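Local coordinates for Serine/threonine-protein kinase-like protein ACR4 (Arabidopsis thaliana, PDB 7A0J) that acts as a receptor kinase that, paired with the CLE40 peptide, controls formative cell divisions in root meristems, its beta-propeller ectodomain being the part described here, at residues 18-30 against 41-53. Numbering follows the deposited sequence.
Sequences FCGLKSDGSHLVV and GTPGHLQFIGLTG
Leu51 and Val29 meet where two neighbouring blades of the beta-propeller pack: strands 18-21 and 50-53 run nearly antiparallel (171°), their axes 7.5 Å apart at closest, so side chains rather than backbone bonds join them. Leu51, apolar and forked, suits this gap between blades. From its CB, which points toward the first blade, CG leads to within 4.0 Å of Leu21 CD2; beyond it CD1 packs on CA and C of Gly20, on Leu21 CD2 and, at 3.9 Å, on Val29 CG2, which CD2 touches at longer range. Val29, branched at CB, faces two ways: with chi1 at 54°, CG1 sits between backbone N and carbonyl carbon and reaches Thr42 CG2 and, at 3.8 Å, Phe48 CE1. Leu21 and Leu51 lie alongside each other, pointing opposite ways, with Leu21 CD2 also 3.9 Å from Phe48 CB; an alanine at Leu21 would probably open a gap beside Leu51 CD1 and Phe48 CB. Polar groups of backbone and side chain close the seam. His27 offers the Phe48 backbone both: its O accepts from Phe48 N (2.7 Å), and its ND1 adds a weak bond to Phe48 O. Trp71 of the second blade meets the Phe48 ring. A water accepts from Val29 N at 2.8 Å and donates to both Pro43 O and Leu46 O.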
loop_
_atom_site.group_PDB
_atom_site.type_symbol
_atom_site.label_atom_id
_atom_site.label_comp_id
_atom_site.label_asym_id
_atom_site.label_seq_id
_atom_site.Cartn_x
_atom_site.Cartn_y
_atom_site.Cartn_z
ATOM N N PHE A 18 -1.477 -11.063 -6.578
ATOM C CA PHE A 18 -2.125 -9.764 -6.878
ATOM C C PHE A 18 -3.616 -9.909 -6.566
ATOM O O PHE A 18 -4.233 -10.883 -7.044
ATOM C CB PHE A 18 -1.878 -9.379 -8.338
ATOM C CG PHE A 18 -2.648 -8.180 -8.830
ATOM C CD1 PHE A 18 -3.955 -8.308 -9.275
ATOM C CD2 PHE A 18 -2.060 -6.925 -8.869
ATOM C CE1 PHE A 18 -4.660 -7.205 -9.735
ATOM C CE2 PHE A 18 -2.765 -5.823 -9.329
ATOM C CZ PHE A 18 -4.064 -5.967 -9.762
ATOM N N CYS A 19 -4.165 -8.993 -5.766
ATOM C CA CYS A 19 -5.621 -8.888 -5.487
ATOM C C CYS A 19 -6.109 -7.496 -5.894
ATOM O O CYS A 19 -5.360 -6.520 -5.687
ATOM C CB CYS A 19 -5.936 -9.166 -4.022
ATOM S SG CYS A 19 -5.385 -10.801 -3.469
ATOM N N GLY A 20 -7.309 -7.425 -6.469
ATOM C CA GLY A 20 -7.956 -6.172 -6.892
ATOM C C GLY A 20 -9.446 -6.203 -6.615
ATOM O O GLY A 20 -10.014 -7.312 -6.563
ATOM N N LEU A 21 -10.055 -5.032 -6.426
ATOM C CA LEU A 21 -11.529 -4.875 -6.340
ATOM C C LEU A 21 -12.097 -5.030 -7.755
ATOM O O LEU A 21 -11.489 -4.474 -8.693
ATOM C CB LEU A 21 -11.868 -3.506 -5.736
ATOM C CG LEU A 21 -11.257 -3.215 -4.365
ATOM C CD1 LEU A 21 -11.682 -1.845 -3.861
ATOM C CD2 LEU A 21 -11.628 -4.289 -3.354
ATOM N N LYS A 22 -13.198 -5.777 -7.907
ATOM C CA LYS A 22 -13.856 -6.026 -9.220
ATOM C C LYS A 22 -14.316 -4.685 -9.804
ATOM O O LYS A 22 -14.674 -3.787 -9.015
ATOM C CB LYS A 22 -15.025 -7.006 -9.073
ATOM C CG LYS A 22 -14.629 -8.422 -8.676
ATOM C CD LYS A 22 -15.792 -9.388 -8.589
ATOM C CE LYS A 22 -16.161 -10.004 -9.921
ATOM N NZ LYS A 22 -17.190 -11.060 -9.767
ATOM N N SER A 23 -14.288 -4.561 -11.134
ATOM C CA SER A 23 -14.592 -3.315 -11.888
ATOM C C SER A 23 -16.108 -3.113 -12.017
ATOM O O SER A 23 -16.518 -1.986 -12.357
ATOM C CB SER A 23 -13.932 -3.336 -13.239
ATOM O OG SER A 23 -14.222 -4.548 -13.919
ATOM N N ASP A 24 -16.903 -4.157 -11.754
ATOM C CA ASP A 24 -18.392 -4.116 -11.807
ATOM C C ASP A 24 -18.938 -3.219 -10.685
ATOM O O ASP A 24 -20.142 -2.908 -10.726
ATOM C CB ASP A 24 -18.996 -5.524 -11.749
ATOM C CG ASP A 24 -18.586 -6.345 -10.538
ATOM O OD1 ASP A 24 -17.896 -5.794 -9.655
ATOM O OD2 ASP A 24 -18.953 -7.535 -10.492
ATOM N N GLY A 25 -18.096 -2.836 -9.717
ATOM C CA GLY A 25 -18.448 -1.917 -8.615
ATOM C C GLY A 25 -19.039 -2.652 -7.422
ATOM O O GLY A 25 -19.563 -1.974 -6.515
ATOM N N SER A 26 -18.948 -3.987 -7.414
ATOM C CA SER A 26 -19.482 -4.880 -6.351
ATOM C C SER A 26 -18.663 -4.726 -5.063
ATOM O O SER A 26 -19.197 -5.057 -3.989
ATOM C CB SER A 26 -19.494 -6.315 -6.818
ATOM O OG SER A 26 -18.183 -6.750 -7.151
ATOM N N HIS A 27 -17.411 -4.266 -5.181
ATOM C CA HIS A 27 -16.419 -4.135 -4.078
ATOM C C HIS A 27 -16.003 -5.529 -3.585
ATOM O O HIS A 27 -15.465 -5.624 -2.465
ATOM C CB HIS A 27 -16.961 -3.226 -2.963
ATOM C CG HIS A 27 -17.014 -1.786 -3.353
ATOM N ND1 HIS A 27 -15.890 -0.979 -3.351
ATOM C CD2 HIS A 27 -18.040 -1.009 -3.763
ATOM C CE1 HIS A 27 -16.225 0.234 -3.737
ATOM N NE2 HIS A 27 -17.538 0.243 -3.996
ATOM N N LEU A 28 -16.220 -6.561 -4.405
ATOM C CA LEU A 28 -15.702 -7.936 -4.175
ATOM C C LEU A 28 -14.238 -7.970 -4.618
ATOM O O LEU A 28 -13.866 -7.158 -5.488
ATOM C CB LEU A 28 -16.549 -8.943 -4.961
ATOM C CG LEU A 28 -18.032 -8.991 -4.590
ATOM C CD1 LEU A 28 -18.800 -9.893 -5.545
ATOM C CD2 LEU A 28 -18.224 -9.449 -3.152
ATOM N N VAL A 29 -13.439 -8.861 -4.032
ATOM C CA VAL A 29 -11.981 -8.988 -4.325
ATOM C C VAL A 29 -11.761 -10.243 -5.177
ATOM O O VAL A 29 -12.414 -11.270 -4.909
ATOM C CB VAL A 29 -11.126 -8.999 -3.040
ATOM C CG1 VAL A 29 -11.576 -10.055 -2.041
ATOM C CG2 VAL A 29 -9.645 -9.157 -3.352
ATOM N N VAL A 30 -10.891 -10.133 -6.184
ATOM C CA VAL A 30 -10.376 -11.261 -7.012
ATOM C C VAL A 30 -8.854 -11.279 -6.844
ATOM O O VAL A 30 -8.249 -10.186 -6.881
ATOM C CB VAL A 30 -10.790 -11.117 -8.490
ATOM C CG1 VAL A 30 -10.160 -12.187 -9.369
ATOM C CG2 VAL A 30 -12.303 -11.120 -8.652
ATOM N N GLY A 41 -8.143 -18.755 0.093
ATOM C CA GLY A 41 -8.664 -18.059 1.285
ATOM C C GLY A 41 -9.412 -16.776 0.943
ATOM O O GLY A 41 -10.012 -16.190 1.863
ATOM N N THR A 42 -9.387 -16.342 -0.322
ATOM C CA THR A 42 -10.018 -15.074 -0.777
ATOM C C THR A 42 -11.520 -15.138 -0.515
ATOM O O THR A 42 -12.194 -16.038 -1.008
ATOM C CB THR A 42 -9.738 -14.785 -2.258
ATOM O OG1 THR A 42 -8.323 -14.750 -2.452
ATOM C CG2 THR A 42 -10.345 -13.477 -2.717
ATOM N N PRO A 43 -12.089 -14.195 0.273
ATOM C CA PRO A 43 -13.537 -14.130 0.464
ATOM C C PRO A 43 -14.260 -13.847 -0.861
ATOM O O PRO A 43 -13.881 -12.910 -1.543
ATOM C CB PRO A 43 -13.744 -12.967 1.448
ATOM C CG PRO A 43 -12.384 -12.735 2.075
ATOM C CD PRO A 43 -11.379 -13.147 1.021
ATOM N N GLY A 44 -15.267 -14.660 -1.190
ATOM C CA GLY A 44 -16.054 -14.541 -2.434
ATOM C C GLY A 44 -17.198 -13.546 -2.301
ATOM O O GLY A 44 -17.700 -13.093 -3.350
ATOM N N HIS A 45 -17.597 -13.217 -1.066
ATOM C CA HIS A 45 -18.847 -12.474 -0.751
ATOM C C HIS A 45 -18.587 -11.237 0.127
ATOM O O HIS A 45 -19.452 -10.340 0.111
ATOM C CB HIS A 45 -19.866 -13.425 -0.111
ATOM C CG HIS A 45 -20.143 -14.644 -0.928
ATOM N ND1 HIS A 45 -21.125 -14.677 -1.898
ATOM C CD2 HIS A 45 -19.567 -15.866 -0.931
ATOM C CE1 HIS A 45 -21.148 -15.869 -2.460
ATOM N NE2 HIS A 45 -20.200 -16.618 -1.885
ATOM N N LEU A 46 -17.477 -11.181 0.874
ATOM C CA LEU A 46 -17.120 -10.003 1.715
ATOM C C LEU A 46 -16.708 -8.844 0.801
ATOM O O LEU A 46 -15.867 -9.065 -0.091
ATOM C CB LEU A 46 -15.986 -10.356 2.685
ATOM C CG LEU A 46 -16.334 -11.321 3.819
ATOM C CD1 LEU A 46 -15.146 -11.494 4.754
ATOM C CD2 LEU A 46 -17.552 -10.849 4.598
ATOM N N GLN A 47 -17.282 -7.659 1.023
ATOM C CA GLN A 47 -17.002 -6.431 0.234
ATOM C C GLN A 47 -15.912 -5.620 0.943
ATOM O O GLN A 47 -15.892 -5.609 2.191
ATOM C CB GLN A 47 -18.286 -5.628 0.032
ATOM C CG GLN A 47 -19.301 -6.344 -0.849
ATOM C CD GLN A 47 -20.676 -5.734 -0.765
ATOM O OE1 GLN A 47 -21.200 -5.201 -1.741
ATOM N NE2 GLN A 47 -21.274 -5.807 0.413
ATOM N N PHE A 48 -15.030 -4.992 0.160
ATOM C CA PHE A 48 -13.867 -4.198 0.632
ATOM C C PHE A 48 -13.855 -2.841 -0.075
ATOM O O PHE A 48 -14.310 -2.755 -1.232
ATOM C CB PHE A 48 -12.562 -4.953 0.374
ATOM C CG PHE A 48 -12.442 -6.262 1.112
ATOM C CD1 PHE A 48 -12.916 -7.439 0.552
ATOM C CD2 PHE A 48 -11.856 -6.315 2.367
ATOM C CE1 PHE A 48 -12.803 -8.642 1.233
ATOM C CE2 PHE A 48 -11.743 -7.519 3.046
ATOM C CZ PHE A 48 -12.219 -8.680 2.479
ATOM N N ILE A 49 -13.338 -1.815 0.604
ATOM C CA ILE A 49 -13.164 -0.443 0.041
ATOM C C ILE A 49 -11.677 -0.190 -0.243
ATOM O O ILE A 49 -11.378 0.801 -0.924
ATOM C CB ILE A 49 -13.798 0.628 0.957
ATOM C CG1 ILE A 49 -13.297 0.558 2.404
ATOM C CG2 ILE A 49 -15.314 0.536 0.889
ATOM C CD1 ILE A 49 -13.990 1.528 3.338
ATOM N N GLY A 50 -10.786 -1.077 0.213
ATOM C CA GLY A 50 -9.334 -0.973 -0.027
ATOM C C GLY A 50 -8.604 -2.263 0.300
ATOM O O GLY A 50 -9.132 -3.054 1.106
ATOM N N LEU A 51 -7.432 -2.465 -0.309
ATOM C CA LEU A 51 -6.575 -3.669 -0.128
ATOM C C LEU A 51 -5.129 -3.237 0.139
ATOM O O LEU A 51 -4.725 -2.159 -0.348
ATOM C CB LEU A 51 -6.656 -4.540 -1.385
ATOM C CG LEU A 51 -8.039 -5.096 -1.726
ATOM C CD1 LEU A 51 -8.062 -5.649 -3.144
ATOM C CD2 LEU A 51 -8.459 -6.165 -0.730
ATOM N N THR A 52 -4.386 -4.061 0.883
ATOM C CA THR A 52 -2.936 -3.896 1.171
ATOM C C THR A 52 -2.353 -5.269 1.521
ATOM O O THR A 52 -2.983 -5.989 2.321
ATOM C CB THR A 52 -2.713 -2.843 2.265
ATOM O OG1 THR A 52 -1.307 -2.654 2.423
ATOM C CG2 THR A 52 -3.334 -3.214 3.594
ATOM N N GLY A 53 -1.203 -5.615 0.932
ATOM C CA GLY A 53 -0.585 -6.950 1.044
ATOM C C GLY A 53 0.775 -6.897 1.713
ATOM O O GLY A 53 1.442 -5.842 1.642
HETATM O O HOH W 1 -14.819 -10.456 -2.217
#